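Local coordinates for major capsid protein (Human herpesvirus 1, PDB 1NO7), which is the major building block of the herpes simplex virus 1 capsid shell, represented here by its large protease-resistant upper domain, at residues M51-L56 with A523-P528; P507-A512 with L539-L544; A34-A39 with G60-H65. One frame throughout, in Å; residues are numbered along the deposited sequence.

Contact 1 of 3, residues M51-L56 with A523-P528; sequences MQQLFL and APNFPP
Gln53 and Leu56 of helix 48-56 pack against Asn525, Phe526 and Pro527 in the loop between helices 517-521 and 531-534. The two helix residues are three positions apart and both start toward the loop. Leu56 makes the apolar half of the contact. Its CD1 meets the edge of the Phe526 ring, near the ring plane, with Phe526 CD1 the closest atom at 3.3 Å. The same Leu56 CD1 lies 3.8 Å from Pro527 CD, and Leu56 CB is 4.0 Å from Pro527 CG. The other Leu56 methyl, CD2, turns back over one face of the Phe55 ring, offset toward the rim, 3.8 Å above the plane.

Gln53 makes the polar half. Its chain bends at chi2, and NE2 lies beside the carbonyl oxygen of Asn525, at an angle too poor for a hydrogen bond. Gln53 CD is 3.9 Å from Asn525 CB. The two side chains cross at about a right angle, and their amide planes are 87° apart. Asn525 is poorly ordered. Gln53 OE1 has a weak hydrogen bond to Asn57 ND2.

Phe526 is buried and also touches Ala521, Arg531 and Ser534 of the flanking helices. The arrangement is that of a helix packed on an interhelical loop through its residues i and i+3.

Contact 2 of 3, residues P507-A512 with L539-L544; sequences PLPVHA and LVPPAL
The peptide group between Pro509 and Val510 is the flat group at the centre of this contact, and its carbonyl oxygen faces Val540, Pro541 and Leu544. Val540 CG1 and Leu544 CD1 lie on opposite sides of the peptide plane. Pro541 CD comes in between them. Val540 CG1 is 3.6 Å from Pro509 O, and Pro541 CD is 3.2 Å from it. The second flat group, the His511 imidazole, belongs to a side chain that starts away from residues 539-544. Its ND1 is hydrogen-bonded to Leu513 N and its NE2 to Ile552 O.

Aliphatic side chains fill in around the central carbonyl. Val540 uses both methyls. Its CG1 is anti to the backbone N (chi1 173°) and also lies 3.7 Å from Val510 O. Its CG2 is 4.0 Å from Pro509 CB. Leu544 uses both methyls too. CD1 meets Leu508 CG at 4.0 Å, where the two leucine side chains cross at about a right angle. CD2 meets Val510 CG1 at 3.8 Å, although Val510 starts away from the other segment. Pro509 and Pro541 pass more loosely, ring CD to ring CD at 4.3 Å.

Leu508 and Val510 also touch Leu483 of strand 478-483, and Leu508 is backbone-bonded to Thr377.

No hydrogen bond joins residues 507-512 to 539-544, so what joins the two segments directly is van der Waals packing, in a buried setting. The two bonds of the imidazole, one from a backbone N and one to a backbone O, are consistent with a neutral ring protonated at NE2.

Contact 3 of 3, residues A34-A39 with G60-H65; sequences ANPYGA and GQRLAH
Tyr37 and Leu63 form the tightly packed part of this contact between the loop leading to helix 48-56 and the short helix 60-64. Asn35, Pro36 and Arg62 form the looser, partly exposed part. The contact folds the first modelled residues of the chain back against the second of its helices.

On the buried side, Leu63 CD2 lies against the Tyr37 ring in an oblique position. It is 3.7 Å from Tyr37 CG and 4.1 Å from Tyr37 CB. Its approach to CD1 of the ring is shorter than carbons allow and is doubtful. The ring also packs edge-to-face with Trp70, and its hydroxyl is hydrogen-bonded to Pro538 O, with Val540 O a second, probable acceptor. The hydroxyl end is thus held by hydrogen bonding, while Leu63 CD2 meets the ring obliquely.

On the partly exposed side, the Asn35 side chain reaches the carbonyl of Arg62, midway along the short helix. Asn35 CG is 3.4 Å from Arg62 O. The orientation of this amide is uncertain.

Pro36 touches Arg62 at the guanidinium end, and loosely. The Arg62 chain is extended from CG to NE, which carries the guanidinium away from the helix. This group has stronger partners outside the two segments: NH2 is hydrogen-bonded to Pro114 O, and the group makes a cation-pi contact with Trp59. Pro36 and Arg62 cross at about a right angle, with Pro36 CG 4.1 Å from Arg62 NH1.

How the contacts relate
The three contacts lie on the same side of the chain's centre. Contacts 1 and 2 have centres 12 Å apart, and contact 3 is 15 Å from each. Helix 48-56 joins the first two: Phe55 CD2 is 3.4 Å from Pro541 CA, and Phe55 CE1 is 3.3 Å from Pro542 CD. Contact 3 meets contact 2 through the probable hydrogen bond between Tyr37 OH and Val540 O, 3.2 Å long. Phe55 CZ also lies 3.7 Å from Tyr37 OH, so contact 1 touches contact 3 there. Contact 1, with the touches of Phe55 and Tyr37, brings the start of the modelled chain against residues 523-528 and 539-544, far along the sequence.

Contact 1 of 3, residues M51-L56 with A523-P528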
ATOM      1  N   MET A  51      -9.973  -9.553  11.243  1.00 80.80           N
ATOM      2  CA  MET A  51     -10.663  -8.288  11.026  1.00 80.80           C
ATOM      3  C   MET A  51     -11.682  -8.332   9.887  1.00 80.80           C
ATOM      4  O   MET A  51     -12.891  -8.327  10.110  1.00 80.80           O
ATOM      5  CB  MET A  51      -9.610  -7.231  10.737  1.00 47.70           C
ATOM      6  CG  MET A  51     -10.083  -5.817  10.810  1.00 47.70           C
ATOM      7  SD  MET A  51      -8.608  -4.814  10.994  1.00 47.70           S
ATOM      8  CE  MET A  51      -8.188  -5.176  12.771  1.00 47.70           C
ATOM      9  N   GLN A  52     -11.173  -8.369   8.664  1.00 37.87           N
ATOM     10  CA  GLN A  52     -12.001  -8.424   7.462  1.00 37.87           C
ATOM     11  C   GLN A  52     -13.197  -9.385   7.527  1.00 37.87           C
ATOM     12  O   GLN A  52     -14.219  -9.154   6.864  1.00 37.87           O
ATOM     13  CB  GLN A  52     -11.133  -8.805   6.262  1.00 53.96           C
ATOM     14  CG  GLN A  52     -11.186  -7.840   5.086  1.00 53.96           C
ATOM     15  CD  GLN A  52     -12.489  -7.887   4.316  1.00 53.96           C
ATOM     16  OE1 GLN A  52     -13.158  -8.932   4.240  1.00 53.96           O
ATOM     17  NE2 GLN A  52     -12.851  -6.755   3.720  1.00 53.96           N
ATOM     18  N   GLN A  53     -13.074 -10.473   8.287  1.00 66.43           N
ATOM     19  CA  GLN A  53     -14.174 -11.439   8.391  1.00 66.43           C
ATOM     20  C   GLN A  53     -15.188 -10.991   9.428  1.00 66.43           C
ATOM     21  O   GLN A  53     -16.395 -11.022   9.189  1.00 66.43           O
ATOM     22  CB  GLN A  53     -13.650 -12.834   8.748  1.00 96.97           C
ATOM     23  CG  GLN A  53     -13.684 -13.787   7.571  1.00 96.97           C
ATOM     24  CD  GLN A  53     -14.954 -13.625   6.752  1.00 96.97           C
ATOM     25  OE1 GLN A  53     -16.063 -13.708   7.279  1.00 96.97           O
ATOM     26  NE2 GLN A  53     -14.796 -13.387   5.455  1.00 96.97           N
ATOM     27  N   LEU A  54     -14.680 -10.584  10.584  1.00 98.68           N
ATOM     28  CA  LEU A  54     -15.518 -10.095  11.661  1.00 98.68           C
ATOM     29  C   LEU A  54     -16.451  -9.039  11.062  1.00 98.68           C
ATOM     30  O   LEU A  54     -17.579  -8.847  11.536  1.00 98.68           O
ATOM     31  CB  LEU A  54     -14.622  -9.478  12.731  1.00 91.39           C
ATOM     32  CG  LEU A  54     -15.262  -8.828  13.948  1.00 91.39           C
ATOM     33  CD1 LEU A  54     -16.147  -9.848  14.652  1.00 91.39           C
ATOM     34  CD2 LEU A  54     -14.160  -8.287  14.857  1.00 91.39           C
ATOM     35  N   PHE A  55     -15.955  -8.382  10.010  1.00 50.21           N
ATOM     36  CA  PHE A  55     -16.663  -7.329   9.269  1.00 50.21           C
ATOM     37  C   PHE A  55     -17.849  -7.880   8.465  1.00 50.21           C
ATOM     38  O   PHE A  55     -19.005  -7.608   8.798  1.00 50.21           O
ATOM     39  CB  PHE A  55     -15.643  -6.616   8.354  1.00 71.78           C
ATOM     40  CG  PHE A  55     -16.235  -5.620   7.373  1.00 71.78           C
ATOM     41  CD1 PHE A  55     -17.478  -5.035   7.580  1.00 71.78           C
ATOM     42  CD2 PHE A  55     -15.497  -5.229   6.254  1.00 71.78           C
ATOM     43  CE1 PHE A  55     -17.971  -4.075   6.687  1.00 71.78           C
ATOM     44  CE2 PHE A  55     -15.981  -4.273   5.361  1.00 71.78           C
ATOM     45  CZ  PHE A  55     -17.217  -3.697   5.578  1.00 71.78           C
ATOM     46  N   LEU A  56     -17.574  -8.665   7.426  1.00 51.93           N
ATOM     47  CA  LEU A  56     -18.645  -9.223   6.595  1.00 51.93           C
ATOM     48  C   LEU A  56     -19.647 -10.103   7.346  1.00 51.93           C
ATOM     49  O   LEU A  56     -20.544 -10.689   6.730  1.00 51.93           O
ATOM     50  CB  LEU A  56     -18.059 -10.042   5.440  1.00 41.19           C
ATOM     51  CG  LEU A  56     -16.928  -9.389   4.650  1.00 41.19           C
ATOM     52  CD1 LEU A  56     -16.634 -10.214   3.406  1.00 41.19           C
ATOM     53  CD2 LEU A  56     -17.331  -7.965   4.279  1.00 41.19           C
ATOM     54  N   ALA A 523     -12.070 -14.644  -1.771  1.00 77.75           N
ATOM     55  CA  ALA A 523     -11.364 -14.956  -0.531  1.00 77.75           C
ATOM     56  C   ALA A 523     -11.915 -16.262   0.050  1.00 77.75           C
ATOM     57  O   ALA A 523     -12.899 -16.805  -0.450  1.00 77.75           O
ATOM     58  CB  ALA A 523     -11.537 -13.812   0.468  1.00 61.40           C
ATOM     59  N   PRO A 524     -11.287 -16.782   1.116  1.00 56.55           N
ATOM     60  CA  PRO A 524     -11.727 -18.030   1.750  1.00 56.55           C
ATOM     61  C   PRO A 524     -13.170 -18.062   2.253  1.00 56.55           C
ATOM     62  O   PRO A 524     -14.005 -18.770   1.690  1.00 56.55           O
ATOM     63  CB  PRO A 524     -10.714 -18.215   2.878  1.00100.97           C
ATOM     64  CG  PRO A 524     -10.286 -16.805   3.197  1.00100.97           C
ATOM     65  CD  PRO A 524     -10.115 -16.230   1.820  1.00100.97           C
ATOM     66  N   ASN A 525     -13.465 -17.305   3.308  1.00 84.98           N
ATOM     67  CA  ASN A 525     -14.817 -17.273   3.875  1.00 84.98           C
ATOM     68  C   ASN A 525     -15.648 -16.067   3.426  1.00 84.98           C
ATOM     69  O   ASN A 525     -16.110 -15.284   4.259  1.00 84.98           O
ATOM     70  CB  ASN A 525     -14.748 -17.262   5.404  1.00166.21           C
ATOM     71  CG  ASN A 525     -13.918 -18.393   5.960  1.00166.21           C
ATOM     72  OD1 ASN A 525     -14.159 -19.561   5.658  1.00166.21           O
ATOM     73  ND2 ASN A 525     -12.937 -18.054   6.791  1.00166.21           N
ATOM     74  N   PHE A 526     -15.859 -15.920   2.123  1.00 70.83           N
ATOM     75  CA  PHE A 526     -16.625 -14.785   1.627  1.00 70.83           C
ATOM     76  C   PHE A 526     -18.107 -15.104   1.427  1.00 70.83           C
ATOM     77  O   PHE A 526     -18.465 -15.923   0.576  1.00 70.83           O
ATOM     78  CB  PHE A 526     -16.027 -14.281   0.311  1.00 59.06           C
ATOM     79  CG  PHE A 526     -16.660 -13.013  -0.191  1.00 59.06           C
ATOM     80  CD1 PHE A 526     -16.556 -11.830   0.544  1.00 59.06           C
ATOM     81  CD2 PHE A 526     -17.393 -13.007  -1.377  1.00 59.06           C
ATOM     82  CE1 PHE A 526     -17.173 -10.655   0.111  1.00 59.06           C
ATOM     83  CE2 PHE A 526     -18.018 -11.834  -1.824  1.00 59.06           C
ATOM     84  CZ  PHE A 526     -17.906 -10.649  -1.070  1.00 59.06           C
ATOM     85  N   PRO A 527     -18.989 -14.446   2.208  1.00 75.53           N
ATOM     86  CA  PRO A 527     -20.441 -14.661   2.117  1.00 75.53           C
ATOM     87  C   PRO A 527     -20.896 -14.567   0.671  1.00 75.53           C
ATOM     88  O   PRO A 527     -20.898 -13.490   0.085  1.00 75.53           O
ATOM     89  CB  PRO A 527     -21.021 -13.536   2.972  1.00 37.25           C
ATOM     90  CG  PRO A 527     -19.951 -13.328   4.030  1.00 37.25           C
ATOM     91  CD  PRO A 527     -18.672 -13.390   3.190  1.00 37.25           C
ATOM     92  N   PRO A 528     -21.292 -15.696   0.080  1.00 87.87           N
ATOM     93  CA  PRO A 528     -21.749 -15.754  -1.310  1.00 87.87           C
ATOM     94  C   PRO A 528     -22.894 -14.778  -1.598  1.00 87.87           C
ATOM     95  O   PRO A 528     -23.184 -14.464  -2.758  1.00 87.87           O
ATOM     96  CB  PRO A 528     -22.163 -17.207  -1.464  1.00 68.26           C
ATOM     97  CG  PRO A 528     -22.699 -17.523  -0.093  1.00 68.26           C
ATOM     98  CD  PRO A 528     -21.631 -16.939   0.791  1.00 68.26           C
TER

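Contact 2 of 3, residues P507-A512 with L539-L544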
ATOM      1  N   PRO A 507      -6.541 -11.111   2.335  1.00 45.92           N
ATOM      2  CA  PRO A 507      -7.095  -9.834   1.861  1.00 45.92           C
ATOM      3  C   PRO A 507      -7.569  -8.987   3.024  1.00 45.92           C
ATOM      4  O   PRO A 507      -8.225  -9.497   3.943  1.00 45.92           O
ATOM      5  CB  PRO A 507      -8.270 -10.269   0.985  1.00 40.40           C
ATOM      6  CG  PRO A 507      -7.810 -11.562   0.419  1.00 40.40           C
ATOM      7  CD  PRO A 507      -7.199 -12.238   1.645  1.00 40.40           C
ATOM      8  N   LEU A 508      -7.241  -7.701   2.982  1.00 25.45           N
ATOM      9  CA  LEU A 508      -7.652  -6.778   4.036  1.00 25.45           C
ATOM     10  C   LEU A 508      -7.407  -5.357   3.532  1.00 25.45           C
ATOM     11  O   LEU A 508      -6.380  -4.748   3.879  1.00 25.45           O
ATOM     12  CB  LEU A 508      -6.831  -7.029   5.296  1.00 24.58           C
ATOM     13  CG  LEU A 508      -7.183  -6.137   6.482  1.00 24.58           C
ATOM     14  CD1 LEU A 508      -7.937  -6.974   7.532  1.00 24.58           C
ATOM     15  CD2 LEU A 508      -5.903  -5.538   7.093  1.00 24.58           C
ATOM     16  N   PRO A 509      -8.346  -4.808   2.711  1.00 36.21           N
ATOM     17  CA  PRO A 509      -8.236  -3.455   2.143  1.00 36.21           C
ATOM     18  C   PRO A 509      -8.230  -2.350   3.195  1.00 36.21           C
ATOM     19  O   PRO A 509      -9.122  -2.294   4.052  1.00 36.21           O
ATOM     20  CB  PRO A 509      -9.464  -3.354   1.232  1.00 35.31           C
ATOM     21  CG  PRO A 509      -9.830  -4.778   0.951  1.00 35.31           C
ATOM     22  CD  PRO A 509      -9.622  -5.418   2.295  1.00 35.31           C
ATOM     23  N   VAL A 510      -7.223  -1.478   3.131  1.00 49.70           N
ATOM     24  CA  VAL A 510      -7.129  -0.366   4.072  1.00 49.70           C
ATOM     25  C   VAL A 510      -7.798   0.865   3.475  1.00 49.70           C
ATOM     26  O   VAL A 510      -8.052   1.847   4.182  1.00 49.70           O
ATOM     27  CB  VAL A 510      -5.663   0.023   4.369  1.00 37.46           C
ATOM     28  CG1 VAL A 510      -4.998  -1.064   5.159  1.00 37.46           C
ATOM     29  CG2 VAL A 510      -4.905   0.269   3.069  1.00 37.46           C
ATOM     30  N   HIS A 511      -8.097   0.815   2.180  1.00 32.37           N
ATOM     31  CA  HIS A 511      -8.686   1.969   1.528  1.00 32.37           C
ATOM     32  C   HIS A 511      -9.346   1.646   0.182  1.00 32.37           C
ATOM     33  O   HIS A 511      -8.865   0.801  -0.581  1.00 32.37           O
ATOM     34  CB  HIS A 511      -7.599   3.024   1.359  1.00 65.04           C
ATOM     35  CG  HIS A 511      -8.096   4.309   0.794  1.00 65.04           C
ATOM     36  ND1 HIS A 511      -8.349   4.477  -0.549  1.00 65.04           N
ATOM     37  CD2 HIS A 511      -8.409   5.482   1.391  1.00 65.04           C
ATOM     38  CE1 HIS A 511      -8.798   5.702  -0.755  1.00 65.04           C
ATOM     39  NE2 HIS A 511      -8.844   6.333   0.405  1.00 65.04           N
ATOM     40  N   ALA A 512     -10.460   2.321  -0.094  1.00 37.69           N
ATOM     41  CA  ALA A 512     -11.227   2.109  -1.320  1.00 37.69           C
ATOM     42  C   ALA A 512     -10.306   1.954  -2.524  1.00 37.69           C
ATOM     43  O   ALA A 512     -10.566   1.138  -3.410  1.00 37.69           O
ATOM     44  CB  ALA A 512     -12.184   3.278  -1.539  1.00136.49           C
ATOM     45  N   LEU A 539     -15.095  -2.726  -0.184  1.00 49.47           N
ATOM     46  CA  LEU A 539     -15.360  -3.289   1.147  1.00 49.47           C
ATOM     47  C   LEU A 539     -14.361  -2.960   2.258  1.00 49.47           C
ATOM     48  O   LEU A 539     -14.098  -3.807   3.113  1.00 49.47           O
ATOM     49  CB  LEU A 539     -15.488  -4.819   1.066  1.00 36.81           C
ATOM     50  CG  LEU A 539     -16.720  -5.425   0.386  1.00 36.81           C
ATOM     51  CD1 LEU A 539     -17.946  -4.763   0.982  1.00 36.81           C
ATOM     52  CD2 LEU A 539     -16.669  -5.236  -1.143  1.00 36.81           C
ATOM     53  N   VAL A 540     -13.817  -1.747   2.268  1.00 39.15           N
ATOM     54  CA  VAL A 540     -12.867  -1.381   3.320  1.00 39.15           C
ATOM     55  C   VAL A 540     -13.496  -1.433   4.724  1.00 39.15           C
ATOM     56  O   VAL A 540     -14.391  -0.639   5.042  1.00 39.15           O
ATOM     57  CB  VAL A 540     -12.301   0.035   3.093  1.00 45.76           C
ATOM     58  CG1 VAL A 540     -11.454   0.467   4.293  1.00 45.76           C
ATOM     59  CG2 VAL A 540     -11.464   0.055   1.817  1.00 45.76           C
ATOM     60  N   PRO A 541     -13.019  -2.357   5.584  1.00 29.02           N
ATOM     61  CA  PRO A 541     -13.493  -2.560   6.959  1.00 29.02           C
ATOM     62  C   PRO A 541     -13.698  -1.270   7.743  1.00 29.02           C
ATOM     63  O   PRO A 541     -12.780  -0.446   7.866  1.00 29.02           O
ATOM     64  CB  PRO A 541     -12.393  -3.416   7.574  1.00 54.52           C
ATOM     65  CG  PRO A 541     -11.975  -4.260   6.436  1.00 54.52           C
ATOM     66  CD  PRO A 541     -11.875  -3.247   5.309  1.00 54.52           C
ATOM     67  N   PRO A 542     -14.906  -1.081   8.297  1.00 45.75           N
ATOM     68  CA  PRO A 542     -15.166   0.138   9.066  1.00 45.75           C
ATOM     69  C   PRO A 542     -14.115   0.338  10.145  1.00 45.75           C
ATOM     70  O   PRO A 542     -13.950   1.445  10.646  1.00 45.75           O
ATOM     71  CB  PRO A 542     -16.564  -0.096   9.640  1.00 51.81           C
ATOM     72  CG  PRO A 542     -16.674  -1.586   9.695  1.00 51.81           C
ATOM     73  CD  PRO A 542     -16.044  -2.007   8.384  1.00 51.81           C
ATOM     74  N   ALA A 543     -13.400  -0.726  10.499  1.00 47.55           N
ATOM     75  CA  ALA A 543     -12.351  -0.626  11.516  1.00 47.55           C
ATOM     76  C   ALA A 543     -11.141   0.130  10.945  1.00 47.55           C
ATOM     77  O   ALA A 543     -10.340   0.707  11.694  1.00 47.55           O
ATOM     78  CB  ALA A 543     -11.932  -2.026  11.982  1.00 78.53           C
ATOM     79  N   LEU A 544     -11.031   0.135   9.616  1.00 47.87           N
ATOM     80  CA  LEU A 544      -9.924   0.787   8.918  1.00 47.87           C
ATOM     81  C   LEU A 544     -10.294   2.129   8.302  1.00 47.87           C
ATOM     82  O   LEU A 544      -9.492   2.719   7.574  1.00 47.87           O
ATOM     83  CB  LEU A 544      -9.384  -0.135   7.814  1.00 44.42           C
ATOM     84  CG  LEU A 544      -8.525  -1.347   8.204  1.00 44.42           C
ATOM     85  CD1 LEU A 544      -8.629  -2.444   7.147  1.00 44.42           C
ATOM     86  CD2 LEU A 544      -7.085  -0.886   8.384  1.00 44.42           C
TER

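Contact 3 of 3, residues A34-A39 with G60-H65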
ATOM      1  N   ALA A  34     -31.683   4.355   6.235  1.00120.93           N
ATOM      2  CA  ALA A  34     -30.468   4.670   5.425  1.00120.93           C
ATOM      3  C   ALA A  34     -29.360   3.650   5.669  1.00120.93           C
ATOM      4  O   ALA A  34     -29.432   2.859   6.613  1.00120.93           O
ATOM      5  CB  ALA A  34     -29.973   6.063   5.767  1.00 44.10           C
ATOM      6  N   ASN A  35     -28.334   3.672   4.819  1.00 71.92           N
ATOM      7  CA  ASN A  35     -27.210   2.746   4.953  1.00 71.92           C
ATOM      8  C   ASN A  35     -25.941   3.487   5.370  1.00 71.92           C
ATOM      9  O   ASN A  35     -25.269   4.108   4.543  1.00 71.92           O
ATOM     10  CB  ASN A  35     -26.969   2.010   3.643  1.00 55.05           C
ATOM     11  CG  ASN A  35     -25.983   0.888   3.798  1.00 55.05           C
ATOM     12  OD1 ASN A  35     -25.775   0.101   2.878  1.00 55.05           O
ATOM     13  ND2 ASN A  35     -25.363   0.803   4.973  1.00 55.05           N
ATOM     14  N   PRO A  36     -25.582   3.387   6.661  1.00 51.74           N
ATOM     15  CA  PRO A  36     -24.423   4.018   7.303  1.00 51.74           C
ATOM     16  C   PRO A  36     -23.048   3.506   6.932  1.00 51.74           C
ATOM     17  O   PRO A  36     -22.060   3.957   7.520  1.00 51.74           O
ATOM     18  CB  PRO A  36     -24.698   3.800   8.786  1.00 48.85           C
ATOM     19  CG  PRO A  36     -25.236   2.420   8.779  1.00 48.85           C
ATOM     20  CD  PRO A  36     -26.216   2.434   7.594  1.00 48.85           C
ATOM     21  N   TYR A  37     -22.967   2.591   5.968  1.00 56.73           N
ATOM     22  CA  TYR A  37     -21.664   2.048   5.613  1.00 56.73           C
ATOM     23  C   TYR A  37     -20.582   3.118   5.514  1.00 56.73           C
ATOM     24  O   TYR A  37     -19.714   3.209   6.385  1.00 56.73           O
ATOM     25  CB  TYR A  37     -21.717   1.248   4.312  1.00 51.55           C
ATOM     26  CG  TYR A  37     -20.400   0.546   3.980  1.00 51.55           C
ATOM     27  CD1 TYR A  37     -20.239  -0.155   2.776  1.00 51.55           C
ATOM     28  CD2 TYR A  37     -19.296   0.625   4.847  1.00 51.55           C
ATOM     29  CE1 TYR A  37     -19.017  -0.750   2.439  1.00 51.55           C
ATOM     30  CE2 TYR A  37     -18.066   0.035   4.523  1.00 51.55           C
ATOM     31  CZ  TYR A  37     -17.932  -0.646   3.317  1.00 51.55           C
ATOM     32  OH  TYR A  37     -16.703  -1.183   2.972  1.00 51.55           O
ATOM     33  N   GLY A  38     -20.616   3.935   4.475  1.00 40.37           N
ATOM     34  CA  GLY A  38     -19.578   4.944   4.360  1.00 40.37           C
ATOM     35  C   GLY A  38     -19.525   5.924   5.526  1.00 40.37           C
ATOM     36  O   GLY A  38     -18.521   6.612   5.722  1.00 40.37           O
ATOM     37  N   ALA A  39     -20.592   5.977   6.317  1.00 46.52           N
ATOM     38  CA  ALA A  39     -20.668   6.920   7.425  1.00 46.52           C
ATOM     39  C   ALA A  39     -19.986   6.510   8.716  1.00 46.52           C
ATOM     40  O   ALA A  39     -19.389   7.355   9.388  1.00 46.52           O
ATOM     41  CB  ALA A  39     -22.127   7.261   7.708  1.00153.87           C
ATOM     42  N   GLY A  60     -23.270  -7.824   6.947  1.00 74.38           N
ATOM     43  CA  GLY A  60     -23.753  -8.554   5.790  1.00 74.38           C
ATOM     44  C   GLY A  60     -25.140  -8.068   5.424  1.00 74.38           C
ATOM     45  O   GLY A  60     -25.495  -7.937   4.248  1.00 74.38           O
ATOM     46  N   GLN A  61     -25.928  -7.792   6.456  1.00 68.36           N
ATOM     47  CA  GLN A  61     -27.286  -7.319   6.271  1.00 68.36           C
ATOM     48  C   GLN A  61     -27.237  -5.852   5.901  1.00 68.36           C
ATOM     49  O   GLN A  61     -27.638  -5.471   4.799  1.00 68.36           O
ATOM     50  CB  GLN A  61     -28.079  -7.504   7.561  1.00164.99           C
ATOM     51  CG  GLN A  61     -28.047  -8.926   8.082  1.00164.99           C
ATOM     52  CD  GLN A  61     -28.763  -9.069   9.403  1.00164.99           C
ATOM     53  OE1 GLN A  61     -29.969  -8.836   9.495  1.00164.99           O
ATOM     54  NE2 GLN A  61     -28.024  -9.451  10.441  1.00164.99           N
ATOM     55  N   ARG A  62     -26.734  -5.039   6.828  1.00 71.72           N
ATOM     56  CA  ARG A  62     -26.617  -3.602   6.618  1.00 71.72           C
ATOM     57  C   ARG A  62     -26.254  -3.256   5.172  1.00 71.72           C
ATOM     58  O   ARG A  62     -26.756  -2.272   4.618  1.00 71.72           O
ATOM     59  CB  ARG A  62     -25.563  -3.028   7.554  1.00 96.21           C
ATOM     60  CG  ARG A  62     -25.885  -3.174   9.023  1.00 96.21           C
ATOM     61  CD  ARG A  62     -24.660  -2.807   9.843  1.00 96.21           C
ATOM     62  NE  ARG A  62     -24.915  -2.739  11.280  1.00 96.21           N
ATOM     63  CZ  ARG A  62     -25.610  -1.776  11.880  1.00 96.21           C
ATOM     64  NH1 ARG A  62     -26.137  -0.779  11.173  1.00 96.21           N
ATOM     65  NH2 ARG A  62     -25.770  -1.802  13.197  1.00 96.21           N
ATOM     66  N   LEU A  63     -25.398  -4.077   4.562  1.00 74.87           N
ATOM     67  CA  LEU A  63     -24.946  -3.857   3.185  1.00 74.87           C
ATOM     68  C   LEU A  63     -25.930  -4.282   2.099  1.00 74.87           C
ATOM     69  O   LEU A  63     -26.352  -3.463   1.292  1.00 74.87           O
ATOM     70  CB  LEU A  63     -23.610  -4.570   2.945  1.00 64.80           C
ATOM     71  CG  LEU A  63     -22.400  -4.140   3.786  1.00 64.80           C
ATOM     72  CD1 LEU A  63     -21.279  -5.150   3.598  1.00 64.80           C
ATOM     73  CD2 LEU A  63     -21.945  -2.746   3.388  1.00 64.80           C
ATOM     74  N   ALA A  64     -26.280  -5.562   2.069  1.00 76.99           N
ATOM     75  CA  ALA A  64     -27.202  -6.072   1.059  1.00 76.99           C
ATOM     76  C   ALA A  64     -28.573  -5.393   1.117  1.00 76.99           C
ATOM     77  O   ALA A  64     -29.289  -5.326   0.110  1.00 76.99           O
ATOM     78  CB  ALA A  64     -27.358  -7.577   1.219  1.00149.96           C
ATOM     79  N   HIS A  65     -28.931  -4.893   2.296  1.00129.94           N
ATOM     80  CA  HIS A  65     -30.214  -4.227   2.486  1.00129.94           C
ATOM     81  C   HIS A  65     -30.223  -2.835   1.864  1.00129.94           C
ATOM     82  O   HIS A  65     -30.446  -2.689   0.660  1.00129.94           O
ATOM     83  CB  HIS A  65     -30.546  -4.133   3.977  1.00166.32           C
ATOM     84  CG  HIS A  65     -31.894  -3.548   4.260  1.00166.32           C
ATOM     85  ND1 HIS A  65     -32.208  -2.233   3.991  1.00166.32           N
ATOM     86  CD2 HIS A  65     -33.016  -4.103   4.775  1.00166.32           C
ATOM     87  CE1 HIS A  65     -33.463  -2.003   4.327  1.00166.32           C
ATOM     88  NE2 HIS A  65     -33.977  -3.123   4.805  1.00166.32           N
TER